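HTLV-2 integrase catalytic core domain (Human T-cell leukemia virus 2, PDB 6QBT) probably inserts viral DNA into host chromosomes as the catalytic core of the retroviral integrase, a magnesium-binding nucleotidyltransferase. Local coordinates at residues W29-K42 with A53-I67. Numbering follows the deposited sequence.
Sequences WVDTFSGAVSVSCK and AFLQAISLLGKPLHI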
loop_
_atom_site.group_PDB
_atom_site.type_symbol
_atom_site.label_atom_id
_atom_site.label_comp_id
_atom_site.label_asym_id
_atom_site.label_seq_id
_atom_site.Cartn_x
_atom_site.Cartn_y
_atom_site.Cartn_z
ATOM N N TRP A 29 15.433 5.397 -6.002
ATOM C CA TRP A 29 15.916 4.129 -6.561
ATOM C C TRP A 29 15.212 3.938 -7.875
ATOM O O TRP A 29 14.004 4.192 -7.969
ATOM C CB TRP A 29 15.570 2.934 -5.648
ATOM C CG TRP A 29 16.342 2.956 -4.411
ATOM C CD1 TRP A 29 15.951 3.459 -3.190
ATOM C CD2 TRP A 29 17.652 2.475 -4.250
ATOM N NE1 TRP A 29 16.957 3.293 -2.275
ATOM C CE2 TRP A 29 18.018 2.692 -2.903
ATOM C CE3 TRP A 29 18.581 1.888 -5.123
ATOM C CZ2 TRP A 29 19.282 2.346 -2.408
ATOM C CZ3 TRP A 29 19.820 1.528 -4.628
ATOM C CH2 TRP A 29 20.158 1.748 -3.280
ATOM N N VAL A 30 15.944 3.466 -8.875
ATOM C CA VAL A 30 15.330 3.255 -10.180
ATOM C C VAL A 30 15.841 1.965 -10.816
ATOM O O VAL A 30 17.043 1.681 -10.794
ATOM C CB VAL A 30 15.457 4.521 -11.077
ATOM C CG1 VAL A 30 16.856 5.039 -11.067
ATOM C CG2 VAL A 30 14.962 4.268 -12.491
ATOM N N ASP A 31 14.899 1.169 -11.332
ATOM C CA ASP A 31 15.239 -0.067 -11.974
ATOM C C ASP A 31 15.803 0.244 -13.350
ATOM O O ASP A 31 15.190 0.990 -14.111
ATOM C CB ASP A 31 14.005 -0.921 -12.104
ATOM C CG ASP A 31 14.327 -2.300 -12.570
ATOM O OD1 ASP A 31 14.517 -2.495 -13.782
ATOM O OD2 ASP A 31 14.408 -3.181 -11.711
ATOM N N THR A 32 16.959 -0.333 -13.667
ATOM C CA THR A 32 17.667 -0.043 -14.922
ATOM C C THR A 32 17.009 -0.690 -16.134
ATOM O O THR A 32 17.365 -0.349 -17.239
ATOM C CB THR A 32 19.138 -0.527 -14.891
ATOM O OG1 THR A 32 19.172 -1.919 -14.569
ATOM C CG2 THR A 32 19.952 0.220 -13.862
ATOM N N PHE A 33 16.112 -1.656 -15.927
ATOM C CA PHE A 33 15.413 -2.322 -17.004
ATOM C C PHE A 33 14.039 -1.675 -17.260
ATOM O O PHE A 33 13.743 -1.308 -18.364
ATOM C CB PHE A 33 15.285 -3.856 -16.712
ATOM C CG PHE A 33 14.454 -4.585 -17.717
ATOM C CD1 PHE A 33 15.033 -5.087 -18.903
ATOM C CD2 PHE A 33 13.082 -4.736 -17.525
ATOM C CE1 PHE A 33 14.252 -5.723 -19.866
ATOM C CE2 PHE A 33 12.293 -5.367 -18.493
ATOM C CZ PHE A 33 12.878 -5.865 -19.664
ATOM N N SER A 34 13.184 -1.581 -16.245
ATOM C CA SER A 34 11.816 -1.030 -16.414
ATOM C C SER A 34 11.765 0.510 -16.403
ATOM O O SER A 34 10.813 1.113 -16.915
ATOM C CB SER A 34 10.914 -1.545 -15.301
ATOM O OG SER A 34 11.366 -1.081 -14.029
ATOM N N GLY A 35 12.777 1.132 -15.784
ATOM C CA GLY A 35 12.737 2.551 -15.436
ATOM C C GLY A 35 11.842 2.873 -14.248
ATOM O O GLY A 35 11.692 4.041 -13.919
ATOM N N ALA A 36 11.276 1.857 -13.598
ATOM C CA ALA A 36 10.388 2.075 -12.465
ATOM C C ALA A 36 11.127 2.670 -11.269
ATOM O O ALA A 36 12.297 2.357 -11.029
ATOM C CB ALA A 36 9.699 0.773 -12.060
ATOM N N VAL A 37 10.411 3.510 -10.516
ATOM C CA VAL A 37 11.023 4.400 -9.546
ATOM C C VAL A 37 10.455 4.224 -8.174
ATOM O O VAL A 37 9.259 4.075 -8.035
ATOM C CB VAL A 37 10.729 5.891 -9.892
ATOM C CG1 VAL A 37 11.602 6.813 -9.071
ATOM C CG2 VAL A 37 10.967 6.135 -11.370
ATOM N N SER A 38 11.316 4.373 -7.172
ATOM C CA SER A 38 10.908 4.730 -5.813
ATOM C C SER A 38 11.588 6.024 -5.360
ATOM O O SER A 38 12.766 6.238 -5.625
ATOM C CB SER A 38 11.300 3.642 -4.832
ATOM O OG SER A 38 10.848 3.962 -3.528
ATOM N N VAL A 39 10.862 6.855 -4.627
ATOM C CA VAL A 39 11.455 8.025 -4.033
ATOM C C VAL A 39 10.874 8.181 -2.660
ATOM O O VAL A 39 9.671 8.057 -2.508
ATOM C CB VAL A 39 11.229 9.314 -4.890
ATOM C CG1 VAL A 39 9.841 9.351 -5.487
ATOM C CG2 VAL A 39 11.471 10.600 -4.084
ATOM N N SER A 40 11.733 8.469 -1.679
ATOM C CA SER A 40 11.316 8.766 -0.329
ATOM C C SER A 40 11.865 10.112 0.050
ATOM O O SER A 40 13.067 10.361 -0.115
ATOM C CB SER A 40 11.889 7.750 0.634
ATOM O OG SER A 40 11.419 6.475 0.306
ATOM N N CYS A 41 10.988 10.972 0.568
ATOM C CA CYS A 41 11.381 12.269 1.050
ATOM C C CYS A 41 11.770 12.110 2.534
ATOM O O CYS A 41 10.985 11.655 3.345
ATOM C CB CYS A 41 10.254 13.275 0.866
ATOM S SG CYS A 41 10.746 14.968 1.299
ATOM N N LYS A 42 13.004 12.452 2.854
ATOM C CA LYS A 42 13.542 12.340 4.184
ATOM C C LYS A 42 14.174 13.676 4.509
ATOM O O LYS A 42 14.530 14.423 3.604
ATOM C CB LYS A 42 14.632 11.250 4.237
ATOM C CG LYS A 42 14.203 9.840 3.859
ATOM C CD LYS A 42 13.203 9.284 4.863
ATOM C CE LYS A 42 12.929 7.806 4.599
ATOM N NZ LYS A 42 11.939 7.229 5.560
ATOM N N ALA A 53 14.416 4.120 3.349
ATOM C CA ALA A 53 13.983 4.399 1.961
ATOM C C ALA A 53 14.148 3.175 1.089
ATOM O O ALA A 53 13.394 2.973 0.151
ATOM C CB ALA A 53 14.773 5.546 1.351
ATOM N N PHE A 54 15.167 2.383 1.380
ATOM C CA PHE A 54 15.444 1.199 0.598
ATOM C C PHE A 54 14.352 0.150 0.808
ATOM O O PHE A 54 13.897 -0.478 -0.153
ATOM C CB PHE A 54 16.845 0.679 0.937
ATOM C CG PHE A 54 17.359 -0.405 0.032
ATOM C CD1 PHE A 54 17.077 -0.434 -1.339
ATOM C CD2 PHE A 54 18.210 -1.383 0.552
ATOM C CE1 PHE A 54 17.601 -1.432 -2.152
ATOM C CE2 PHE A 54 18.729 -2.390 -0.257
ATOM C CZ PHE A 54 18.427 -2.415 -1.608
ATOM N N LEU A 55 13.910 -0.008 2.050
ATOM C CA LEU A 55 12.717 -0.829 2.360
ATOM C C LEU A 55 11.430 -0.296 1.718
ATOM O O LEU A 55 10.638 -1.090 1.254
ATOM C CB LEU A 55 12.494 -0.989 3.863
ATOM C CG LEU A 55 13.576 -1.823 4.569
ATOM C CD1 LEU A 55 13.566 -1.599 6.084
ATOM C CD2 LEU A 55 13.421 -3.299 4.250
ATOM N N GLN A 56 11.211 1.020 1.718
ATOM C CA GLN A 56 10.067 1.577 1.002
ATOM C C GLN A 56 10.114 1.180 -0.473
ATOM O O GLN A 56 9.135 0.682 -1.013
ATOM C CB GLN A 56 9.988 3.084 1.164
ATOM C CG GLN A 56 9.503 3.454 2.553
ATOM C CD GLN A 56 9.720 4.914 2.947
ATOM O OE1 GLN A 56 10.546 5.634 2.368
ATOM N NE2 GLN A 56 8.980 5.345 3.955
ATOM N N ALA A 57 11.263 1.379 -1.102
ATOM C CA ALA A 57 11.483 0.989 -2.501
ATOM C C ALA A 57 11.202 -0.498 -2.802
ATOM O O ALA A 57 10.539 -0.850 -3.801
ATOM C CB ALA A 57 12.913 1.324 -2.885
ATOM N N ILE A 58 11.733 -1.356 -1.945
ATOM C CA ILE A 58 11.532 -2.783 -2.073
ATOM C C ILE A 58 10.065 -3.142 -1.871
ATOM O O ILE A 58 9.534 -3.935 -2.641
ATOM C CB ILE A 58 12.463 -3.554 -1.130
ATOM C CG1 ILE A 58 13.908 -3.436 -1.666
ATOM C CG2 ILE A 58 12.037 -5.009 -1.006
ATOM C CD1 ILE A 58 14.988 -3.782 -0.648
ATOM N N SER A 59 9.377 -2.520 -0.919
ATOM C CA SER A 59 7.937 -2.795 -0.785
ATOM C C SER A 59 7.132 -2.440 -2.034
ATOM O O SER A 59 6.126 -3.047 -2.313
ATOM C CB SER A 59 7.328 -2.062 0.399
ATOM O OG SER A 59 7.361 -0.662 0.193
ATOM N N LEU A 60 7.570 -1.423 -2.750
ATOM C CA LEU A 60 6.862 -0.947 -3.917
ATOM C C LEU A 60 7.281 -1.695 -5.180
ATOM O O LEU A 60 6.435 -1.982 -6.023
ATOM C CB LEU A 60 7.139 0.544 -4.060
ATOM C CG LEU A 60 6.456 1.242 -5.216
ATOM C CD1 LEU A 60 4.965 1.415 -4.937
ATOM C CD2 LEU A 60 7.175 2.574 -5.465
ATOM N N LEU A 61 8.575 -1.998 -5.306
ATOM C CA LEU A 61 9.150 -2.580 -6.528
ATOM C C LEU A 61 9.544 -4.069 -6.498
ATOM O O LEU A 61 9.699 -4.650 -7.545
ATOM C CB LEU A 61 10.387 -1.780 -6.913
ATOM C CG LEU A 61 10.199 -0.276 -7.155
ATOM C CD1 LEU A 61 11.548 0.369 -7.488
ATOM C CD2 LEU A 61 9.197 -0.003 -8.270
ATOM N N GLY A 62 9.701 -4.656 -5.313
ATOM C CA GLY A 62 10.222 -6.010 -5.129
ATOM C C GLY A 62 11.687 -5.933 -4.779
ATOM O O GLY A 62 12.305 -4.869 -4.854
ATOM N N LYS A 63 12.263 -7.065 -4.412
ATOM C CA LYS A 63 13.664 -7.125 -3.973
ATOM C C LYS A 63 14.631 -7.205 -5.162
ATOM O O LYS A 63 14.511 -8.113 -5.963
ATOM C CB LYS A 63 13.831 -8.350 -3.088
ATOM C CG LYS A 63 15.218 -8.559 -2.501
ATOM C CD LYS A 63 15.250 -9.809 -1.638
ATOM C CE LYS A 63 16.571 -9.937 -0.941
ATOM N NZ LYS A 63 16.629 -11.203 -0.164
ATOM N N PRO A 64 15.595 -6.270 -5.281
ATOM C CA PRO A 64 16.567 -6.366 -6.381
ATOM C C PRO A 64 17.677 -7.373 -6.107
ATOM O O PRO A 64 18.007 -7.630 -4.933
ATOM C CB PRO A 64 17.170 -4.958 -6.430
ATOM C CG PRO A 64 17.101 -4.480 -5.033
ATOM C CD PRO A 64 15.878 -5.105 -4.425
ATOM N N LEU A 65 18.252 -7.926 -7.173
ATOM C CA LEU A 65 19.438 -8.771 -7.055
ATOM C C LEU A 65 20.706 -7.941 -6.792
ATOM O O LEU A 65 21.566 -8.343 -6.031
ATOM C CB LEU A 65 19.641 -9.607 -8.323
ATOM C CG LEU A 65 18.514 -10.586 -8.676
ATOM C CD1 LEU A 65 18.791 -11.189 -10.051
ATOM C CD2 LEU A 65 18.330 -11.690 -7.619
ATOM N N HIS A 66 20.795 -6.778 -7.430
ATOM C CA HIS A 66 22.023 -6.001 -7.503
ATOM C C HIS A 66 21.636 -4.525 -7.447
ATOM O O HIS A 66 20.744 -4.087 -8.174
ATOM C CB HIS A 66 22.736 -6.331 -8.834
ATOM C CG HIS A 66 24.083 -5.693 -9.013
ATOM N ND1 HIS A 66 24.907 -6.016 -10.069
ATOM C CD2 HIS A 66 24.747 -4.750 -8.304
ATOM C CE1 HIS A 66 26.022 -5.310 -9.998
ATOM N NE2 HIS A 66 25.950 -4.536 -8.931
ATOM N N ILE A 67 22.291 -3.783 -6.562
ATOM C CA ILE A 67 22.194 -2.316 -6.521
ATOM C C ILE A 67 23.548 -1.625 -6.780
ATOM O O ILE A 67 24.595 -2.107 -6.349
ATOM C CB ILE A 67 21.596 -1.815 -5.195
ATOM C CG1 ILE A 67 22.353 -2.409 -4.008
ATOM C CG2 ILE A 67 20.126 -2.177 -5.139
ATOM C CD1 ILE A 67 22.267 -1.596 -2.734
HETATM O O HOH W 1 9.662 8.555 3.977
#
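Strand 37-42 and helix 53-61 run roughly antiparallel, their axes 7.9 Å apart at an angle of 145°, and the backbones come closest where the CA atoms of Ser38 and Ala57 lie 5.0 Å apart. Small residues permit this approach: the CB atoms of Ser38 and Ala57 meet at 3.4 Å, a tight fit for two carbons, and Ala53 lies against Ser40 one helical turn earlier. With OG anti to the backbone N (chi1 -177°), Ser38 rests its hydroxyl on Ala57. The Ser40 hydroxyl instead donates to Gln56 OE1; the modelled OG to OE1 distance of 2.4 Å is very short and its exact value doubtful. Gln56, extended beyond CG, thus carries its amide to the strand, where NE2 and Lys42 NZ both donate to one water. Lys42 NZ is also hydrogen-bonded to Ser52 OG, one residue before Ala53 in the same helix.

Where strand 29-31 lies farther from the helix, with axes 9.8 Å apart, the large indole of Trp29 spans the distance between backbones. Phe54 CD1 lies over one indole face, 3.6 Å from Trp29 CE2, the ring planes inclined by 32°. Ile67 on strand 66-68 brings CG2 within 3.8 Å of Trp29 CZ3, so the indole packs against the helix and a second strand. Toward the hairpin turn, Leu61 spreads its methyls over Ala36 and the Val37-Ser38 backbone. Asp31 OD1 shapes that turn by accepting from Phe33 N, an Asx turn, and from Ser34 N, extending it to an Asx motif. Gly62 follows the helix with positive phi, where a CB would press on Leu61 O. Helix 47-61 packed on the five-stranded mixed sheet of order 3-2-1-4-5 is characteristic of the RNase H-like fold of retroviral integrase cores; here a magnesium ion bound by Asp13 and Asp70 lies about 11 Å from the Trp29 side chain.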